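Local coordinates for diaminopimelate decarboxylase (Phaeodactylum tricornutum, PDB 7JPJ), which probably catalyses the pyridoxal-phosphate-dependent decarboxylation of diaminopimelate in lysine biosynthesis, working as an obligate dimer, at residues Y239-R243 and T282-M287; G207-W213 and T249-I255. One frame throughout, in Å; residues are numbered along the deposited sequence.

How the contacts relate
All four segments belong to the pyridoxal-binding barrel, a TIM-barrel-type domain with a parallel sheet, and follow the chain in the order 207-213, 239-243, 249-255, 282-287. Contact 2 closes the loop that leaves the start of helix 210-222, passes through strand 232-234 and returns at the start of helix 252-270. Contact 1 starts inside that loop and closes beyond it, after helix 252-270 and strand 275-278, so the two contacts cross rather than nest. They also touch: K240 N lies 2.9 Å from T250 OG1 and G242 N 2.8 Å from T249 OG1, probable hydrogen bonds, while the Y239 ring stacks on W213. Together they tie two barrel helices to the loops beside the D-lysine pocket.

Contact 1. Residues Y239-R243 and T282-M287. With DLY (D-lysine), chain C; SO4 (sulfate ion), chain D.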
loop_
_atom_site.group_PDB
_atom_site.type_symbol
_atom_site.label_atom_id
_atom_site.label_comp_id
_atom_site.label_asym_id
_atom_site.label_seq_id
_atom_site.Cartn_x
_atom_site.Cartn_y
_atom_site.Cartn_z
ATOM N N TYR A 239 12.324 -18.467 -1.367
ATOM C CA TYR A 239 13.767 -18.407 -1.574
ATOM C C TYR A 239 14.247 -16.964 -1.517
ATOM O O TYR A 239 13.768 -16.107 -2.266
ATOM C CB TYR A 239 14.117 -19.055 -2.915
ATOM C CG TYR A 239 13.282 -20.287 -3.160
ATOM C CD1 TYR A 239 13.563 -21.475 -2.502
ATOM C CD2 TYR A 239 12.185 -20.251 -4.008
ATOM C CE1 TYR A 239 12.791 -22.598 -2.700
ATOM C CE2 TYR A 239 11.404 -21.371 -4.211
ATOM C CZ TYR A 239 11.711 -22.540 -3.553
ATOM O OH TYR A 239 10.935 -23.658 -3.748
ATOM N N LYS A 240 15.188 -16.693 -0.619
ATOM C CA LYS A 240 15.553 -15.320 -0.313
ATOM C C LYS A 240 16.491 -14.751 -1.368
ATOM O O LYS A 240 17.357 -15.451 -1.901
ATOM C CB LYS A 240 16.197 -15.233 1.071
ATOM C CG LYS A 240 15.436 -14.332 2.047
ATOM C CD LYS A 240 13.963 -14.742 2.173
ATOM C CE LYS A 240 13.197 -13.825 3.135
ATOM N NZ LYS A 240 11.791 -13.541 2.699
ATOM N N VAL A 241 16.302 -13.470 -1.673
ATOM C CA VAL A 241 17.125 -12.737 -2.625
ATOM C C VAL A 241 17.804 -11.599 -1.876
ATOM O O VAL A 241 17.131 -10.793 -1.222
ATOM C CB VAL A 241 16.292 -12.193 -3.802
ATOM C CG1 VAL A 241 17.154 -11.348 -4.724
ATOM C CG2 VAL A 241 15.643 -13.329 -4.564
ATOM N N GLY A 242 19.130 -11.538 -1.966
ATOM C CA GLY A 242 19.872 -10.464 -1.336
ATOM C C GLY A 242 20.028 -9.267 -2.248
ATOM O O GLY A 242 20.933 -9.230 -3.085
ATOM N N ARG A 243 19.146 -8.280 -2.099
ATOM C CA ARG A 243 19.220 -7.097 -2.952
ATOM C C ARG A 243 20.455 -6.262 -2.636
ATOM O O ARG A 243 21.119 -5.756 -3.547
ATOM C CB ARG A 243 17.955 -6.258 -2.792
ATOM C CG ARG A 243 16.676 -6.967 -3.197
ATOM C CD ARG A 243 15.464 -6.122 -2.850
ATOM N NE ARG A 243 14.206 -6.761 -3.222
ATOM C CZ ARG A 243 13.584 -7.672 -2.482
ATOM N NH1 ARG A 243 14.108 -8.059 -1.328
ATOM N NH2 ARG A 243 12.437 -8.195 -2.894
ATOM N N THR A 282 9.582 -13.865 -5.578
ATOM C CA THR A 282 10.700 -12.935 -5.473
ATOM C C THR A 282 11.891 -13.403 -6.305
ATOM O O THR A 282 12.462 -12.630 -7.081
ATOM C CB THR A 282 11.096 -12.776 -4.004
ATOM O OG1 THR A 282 9.963 -12.329 -3.250
ATOM C CG2 THR A 282 12.228 -11.774 -3.856
ATOM N N TYR A 283 12.260 -14.680 -6.177
ATOM C CA TYR A 283 13.473 -15.183 -6.816
ATOM C C TYR A 283 13.453 -15.035 -8.332
ATOM O O TYR A 283 14.519 -15.047 -8.955
ATOM C CB TYR A 283 13.691 -16.652 -6.446
ATOM C CG TYR A 283 15.138 -17.092 -6.493
ATOM C CD1 TYR A 283 15.953 -16.983 -5.373
ATOM C CD2 TYR A 283 15.690 -17.622 -7.656
ATOM C CE1 TYR A 283 17.279 -17.387 -5.410
ATOM C CE2 TYR A 283 17.013 -18.028 -7.702
ATOM C CZ TYR A 283 17.802 -17.909 -6.576
ATOM O OH TYR A 283 19.117 -18.312 -6.618
ATOM N N LEU A 284 12.279 -14.883 -8.939
ATOM C CA LEU A 284 12.195 -14.835 -10.391
ATOM C C LEU A 284 12.219 -13.421 -10.957
ATOM O O LEU A 284 12.719 -13.224 -12.070
ATOM C CB LEU A 284 10.924 -15.544 -10.865
ATOM C CG LEU A 284 10.995 -17.057 -11.053
ATOM C CD1 LEU A 284 9.598 -17.639 -11.117
ATOM C CD2 LEU A 284 11.771 -17.407 -12.314
ATOM N N VAL A 285 11.703 -12.430 -10.228
ATOM C CA VAL A 285 11.444 -11.123 -10.824
ATOM C C VAL A 285 12.054 -9.975 -10.025
ATOM O O VAL A 285 12.106 -8.839 -10.512
ATOM C CB VAL A 285 9.929 -10.898 -11.001
ATOM C CG1 VAL A 285 9.352 -11.877 -12.013
ATOM C CG2 VAL A 285 9.209 -11.016 -9.667
ATOM N N ALA A 286 12.513 -10.245 -8.799
ATOM C CA ALA A 286 12.995 -9.179 -7.922
ATOM C C ALA A 286 14.107 -8.353 -8.558
ATOM O O ALA A 286 13.921 -7.161 -8.823
ATOM C CB ALA A 286 13.487 -9.751 -6.591
ATOM N N MET A 287 15.263 -8.971 -8.804
ATOM C CA MET A 287 16.393 -8.261 -9.399
ATOM C C MET A 287 16.184 -7.934 -10.868
ATOM O O MET A 287 17.037 -7.262 -11.457
ATOM C CB MET A 287 17.678 -9.078 -9.241
ATOM C CG MET A 287 18.027 -9.431 -7.806
ATOM S SD MET A 287 17.986 -8.041 -6.655
ATOM C CE MET A 287 19.076 -6.871 -7.463
HETATM N N DLY C . 14.170 -9.538 2.943
HETATM C CA DLY C . 12.978 -9.571 2.103
HETATM C C DLY C . 13.223 -10.367 0.816
HETATM O O DLY C . 14.258 -11.022 0.644
HETATM C CB DLY C . 11.800 -10.164 2.880
HETATM C CG DLY C . 10.426 -9.819 2.314
HETATM C CD DLY C . 9.319 -10.353 3.213
HETATM C CE DLY C . 7.943 -10.196 2.579
HETATM N NZ DLY C . 6.884 -10.871 3.386
HETATM O OXT DLY C . 12.386 -10.375 -0.092
HETATM S S SO4 D . 7.997 -15.409 -2.577
HETATM O O1 SO4 D . 9.011 -14.565 -1.952
HETATM O O2 SO4 D . 8.640 -16.582 -3.168
HETATM O O3 SO4 D . 7.304 -14.659 -3.620
HETATM O O4 SO4 D . 7.027 -15.825 -1.568
HETATM O O HOH W 1 11.355 -16.375 -4.121
#
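V241, Y283, R243 and M287 make up most of this interface, where an irregular loop lies against segment 282-287, which begins with the short helix 282-285. V241 points at the helix: CG2 packs 3.6 Å from Y283 CA and 3.8 Å from T282 CG2, CG1 3.7 Å from M287 CG. The Y283 ring has CD1 3.7 Å from Y239 CB, and its hydroxyl is hydrogen-bonded to the T250 backbone O. R243 CG rests 3.9 Å from M287 SD; R243 NH2 lies 3.7 Å from T282 CG2 and 4.1 Å from A286 CB, and NH1 donates to OXT of D-lysine at 3.1 Å. K240 NZ lies 3.4 Å from D-lysine CB and V241 O 3.4 Å from D-lysine O; with R321 these form the ligand pocket. Packing is mainly van der Waals; a water adds a polar bridge, accepting from Y283 N (2.8 Å) and donating to Y239 O (3.1 Å) and sulfate O2 (2.9 Å). T282 donates to this sulfate, probably from the crystallisation liquor, through N to O3 (3.1 Å) and OG1 to O1 (2.8 Å); G238 N, G281 N and Y395 OH complete its site. Behind, L284 and V285 turn to helices 34-45 and 65-73 and strand 53-58.

Contact 2. Residues G207-W213 and T249-I255; sequences GSDPEIW and TTDLQKI
Two helix starts meet in the TIM-barrel-type domain. G207 (phi/psi 74/-172, a positive phi that favours glycine) and S208 (-126/25) lead to the N-cap D209, whose OD1 accepts from E211 N at 3.1 Å, and to helical P210-W213. T249 and T250 are extended; T249 C is 4.0 Å from S208 OG. T250 lies opposite S208 (CA atoms 4.6 Å apart); its OG1, chi1 m, shares a 3.1 Å hydrogen bond with S208 OG and accepts from K240 N. D251 N-caps helix 252-270 weakly, OD1 to Q253 N at 3.4 Å, and its OD2 forms a 2.9 Å salt bridge with K254 NZ. K254 O is 3.4 Å from P210 CB. I255 (chi1 p, chi2 t) loses the largest area to the other segment; its CA lies 4.0 Å and its CG2 3.7 Å from P210 CA. I255 CD1 makes a CH-pi contact, 3.5 Å from the centroid of the W213 five-membered ring (chi1 m, chi2 94°), nearly on the ring normal; W213 NE1 donates to G207 O at 3.0 Å.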
loop_
_atom_site.group_PDB
_atom_site.type_symbol
_atom_site.label_atom_id
_atom_site.label_comp_id
_atom_site.label_asym_id
_atom_site.label_seq_id
_atom_site.Cartn_x
_atom_site.Cartn_y
_atom_site.Cartn_z
ATOM N N GLY A 207 14.994 -18.648 4.368
ATOM C CA GLY A 207 16.431 -18.655 4.545
ATOM C C GLY A 207 17.164 -19.394 3.432
ATOM O O GLY A 207 16.593 -19.806 2.420
ATOM N N SER A 208 18.470 -19.561 3.653
ATOM C CA SER A 208 19.361 -20.201 2.693
ATOM C C SER A 208 20.136 -21.350 3.329
ATOM O O SER A 208 21.226 -21.701 2.871
ATOM C CB SER A 208 20.329 -19.185 2.089
ATOM O OG SER A 208 19.656 -17.990 1.733
ATOM N N ASP A 209 19.596 -21.932 4.395
ATOM C CA ASP A 209 20.238 -23.067 5.041
ATOM C C ASP A 209 19.768 -24.354 4.383
ATOM O O ASP A 209 18.565 -24.645 4.411
ATOM C CB ASP A 209 19.918 -23.101 6.522
ATOM C CG ASP A 209 20.566 -24.283 7.232
ATOM O OD1 ASP A 209 21.494 -24.897 6.661
ATOM O OD2 ASP A 209 20.154 -24.594 8.369
ATOM N N PRO A 210 20.663 -25.144 3.788
ATOM C CA PRO A 210 20.224 -26.409 3.180
ATOM C C PRO A 210 19.602 -27.368 4.179
ATOM O O PRO A 210 18.682 -28.113 3.817
ATOM C CB PRO A 210 21.518 -26.973 2.576
ATOM C CG PRO A 210 22.410 -25.786 2.405
ATOM C CD PRO A 210 22.091 -24.876 3.549
ATOM N N GLU A 211 20.069 -27.370 5.430
ATOM C CA GLU A 211 19.526 -28.278 6.432
ATOM C C GLU A 211 18.155 -27.846 6.942
ATOM O O GLU A 211 17.441 -28.668 7.527
ATOM C CB GLU A 211 20.509 -28.413 7.601
ATOM C CG GLU A 211 20.329 -29.644 8.516
ATOM C CD GLU A 211 20.221 -30.999 7.802
ATOM O OE1 GLU A 211 20.001 -32.007 8.512
ATOM O OE2 GLU A 211 20.403 -31.089 6.567
ATOM N N ILE A 212 17.770 -26.584 6.738
ATOM C CA ILE A 212 16.406 -26.174 7.054
ATOM C C ILE A 212 15.452 -26.621 5.953
ATOM O O ILE A 212 14.342 -27.092 6.228
ATOM C CB ILE A 212 16.342 -24.651 7.282
ATOM C CG1 ILE A 212 17.053 -24.267 8.583
ATOM C CG2 ILE A 212 14.894 -24.159 7.289
ATOM C CD1 ILE A 212 16.683 -25.130 9.772
ATOM N N TRP A 213 15.880 -26.501 4.693
ATOM C CA TRP A 213 15.028 -26.889 3.576
ATOM C C TRP A 213 14.813 -28.394 3.526
ATOM O O TRP A 213 13.745 -28.851 3.104
ATOM C CB TRP A 213 15.628 -26.388 2.263
ATOM C CG TRP A 213 15.449 -24.917 2.083
ATOM C CD1 TRP A 213 16.337 -23.935 2.417
ATOM C CD2 TRP A 213 14.298 -24.253 1.548
ATOM N NE1 TRP A 213 15.811 -22.701 2.117
ATOM C CE2 TRP A 213 14.560 -22.869 1.582
ATOM C CE3 TRP A 213 13.072 -24.696 1.042
ATOM C CZ2 TRP A 213 13.644 -21.925 1.126
ATOM C CZ3 TRP A 213 12.163 -23.757 0.590
ATOM C CH2 TRP A 213 12.453 -22.387 0.637
ATOM N N THR A 249 21.899 -14.420 -1.042
ATOM C CA THR A 249 20.886 -15.001 -1.912
ATOM C C THR A 249 20.936 -16.519 -1.794
ATOM O O THR A 249 22.016 -17.111 -1.728
ATOM C CB THR A 249 21.115 -14.573 -3.366
ATOM O OG1 THR A 249 20.884 -13.164 -3.493
ATOM C CG2 THR A 249 20.189 -15.318 -4.316
ATOM N N THR A 250 19.760 -17.143 -1.751
ATOM C CA THR A 250 19.691 -18.593 -1.623
ATOM C C THR A 250 20.367 -19.272 -2.809
ATOM O O THR A 250 20.113 -18.927 -3.966
ATOM C CB THR A 250 18.235 -19.048 -1.522
ATOM O OG1 THR A 250 17.569 -18.314 -0.488
ATOM C CG2 THR A 250 18.167 -20.533 -1.205
ATOM N N ASP A 251 21.238 -20.233 -2.516
ATOM C CA ASP A 251 21.864 -21.062 -3.541
ATOM C C ASP A 251 20.957 -22.260 -3.797
ATOM O O ASP A 251 20.880 -23.175 -2.970
ATOM C CB ASP A 251 23.260 -21.501 -3.107
ATOM C CG ASP A 251 24.126 -21.947 -4.276
ATOM O OD1 ASP A 251 23.572 -22.332 -5.328
ATOM O OD2 ASP A 251 25.368 -21.912 -4.142
ATOM N N LEU A 252 20.269 -22.254 -4.941
ATOM C CA LEU A 252 19.301 -23.308 -5.231
ATOM C C LEU A 252 19.969 -24.668 -5.394
ATOM O O LEU A 252 19.332 -25.699 -5.148
ATOM C CB LEU A 252 18.502 -22.956 -6.486
ATOM C CG LEU A 252 17.658 -21.686 -6.388
ATOM C CD1 LEU A 252 16.748 -21.550 -7.599
ATOM C CD2 LEU A 252 16.852 -21.686 -5.101
ATOM N N GLN A 253 21.237 -24.697 -5.804
ATOM C CA GLN A 253 21.931 -25.973 -5.928
ATOM C C GLN A 253 22.293 -26.542 -4.561
ATOM O O GLN A 253 22.259 -27.762 -4.362
ATOM C CB GLN A 253 23.182 -25.812 -6.791
ATOM C CG GLN A 253 22.901 -25.357 -8.214
ATOM C CD GLN A 253 22.076 -26.363 -8.995
ATOM O OE1 GLN A 253 22.183 -27.573 -8.784
ATOM N NE2 GLN A 253 21.249 -25.866 -9.908
ATOM N N LYS A 254 22.632 -25.677 -3.603
ATOM C CA LYS A 254 23.063 -26.155 -2.293
ATOM C C LYS A 254 21.889 -26.635 -1.449
ATOM O O LYS A 254 22.001 -27.650 -0.754
ATOM C CB LYS A 254 23.839 -25.058 -1.562
ATOM C CG LYS A 254 25.233 -24.847 -2.111
ATOM C CD LYS A 254 25.957 -23.707 -1.421
ATOM C CE LYS A 254 27.396 -23.624 -1.909
ATOM N NZ LYS A 254 27.465 -23.786 -3.390
ATOM N N ILE A 255 20.762 -25.920 -1.482
ATOM C CA ILE A 255 19.597 -26.362 -0.721
ATOM C C ILE A 255 18.762 -27.373 -1.492
ATOM O O ILE A 255 17.933 -28.069 -0.894
ATOM C CB ILE A 255 18.709 -25.176 -0.308
ATOM C CG1 ILE A 255 18.002 -24.588 -1.529
ATOM C CG2 ILE A 255 19.532 -24.114 0.413
ATOM C CD1 ILE A 255 16.730 -23.848 -1.201
#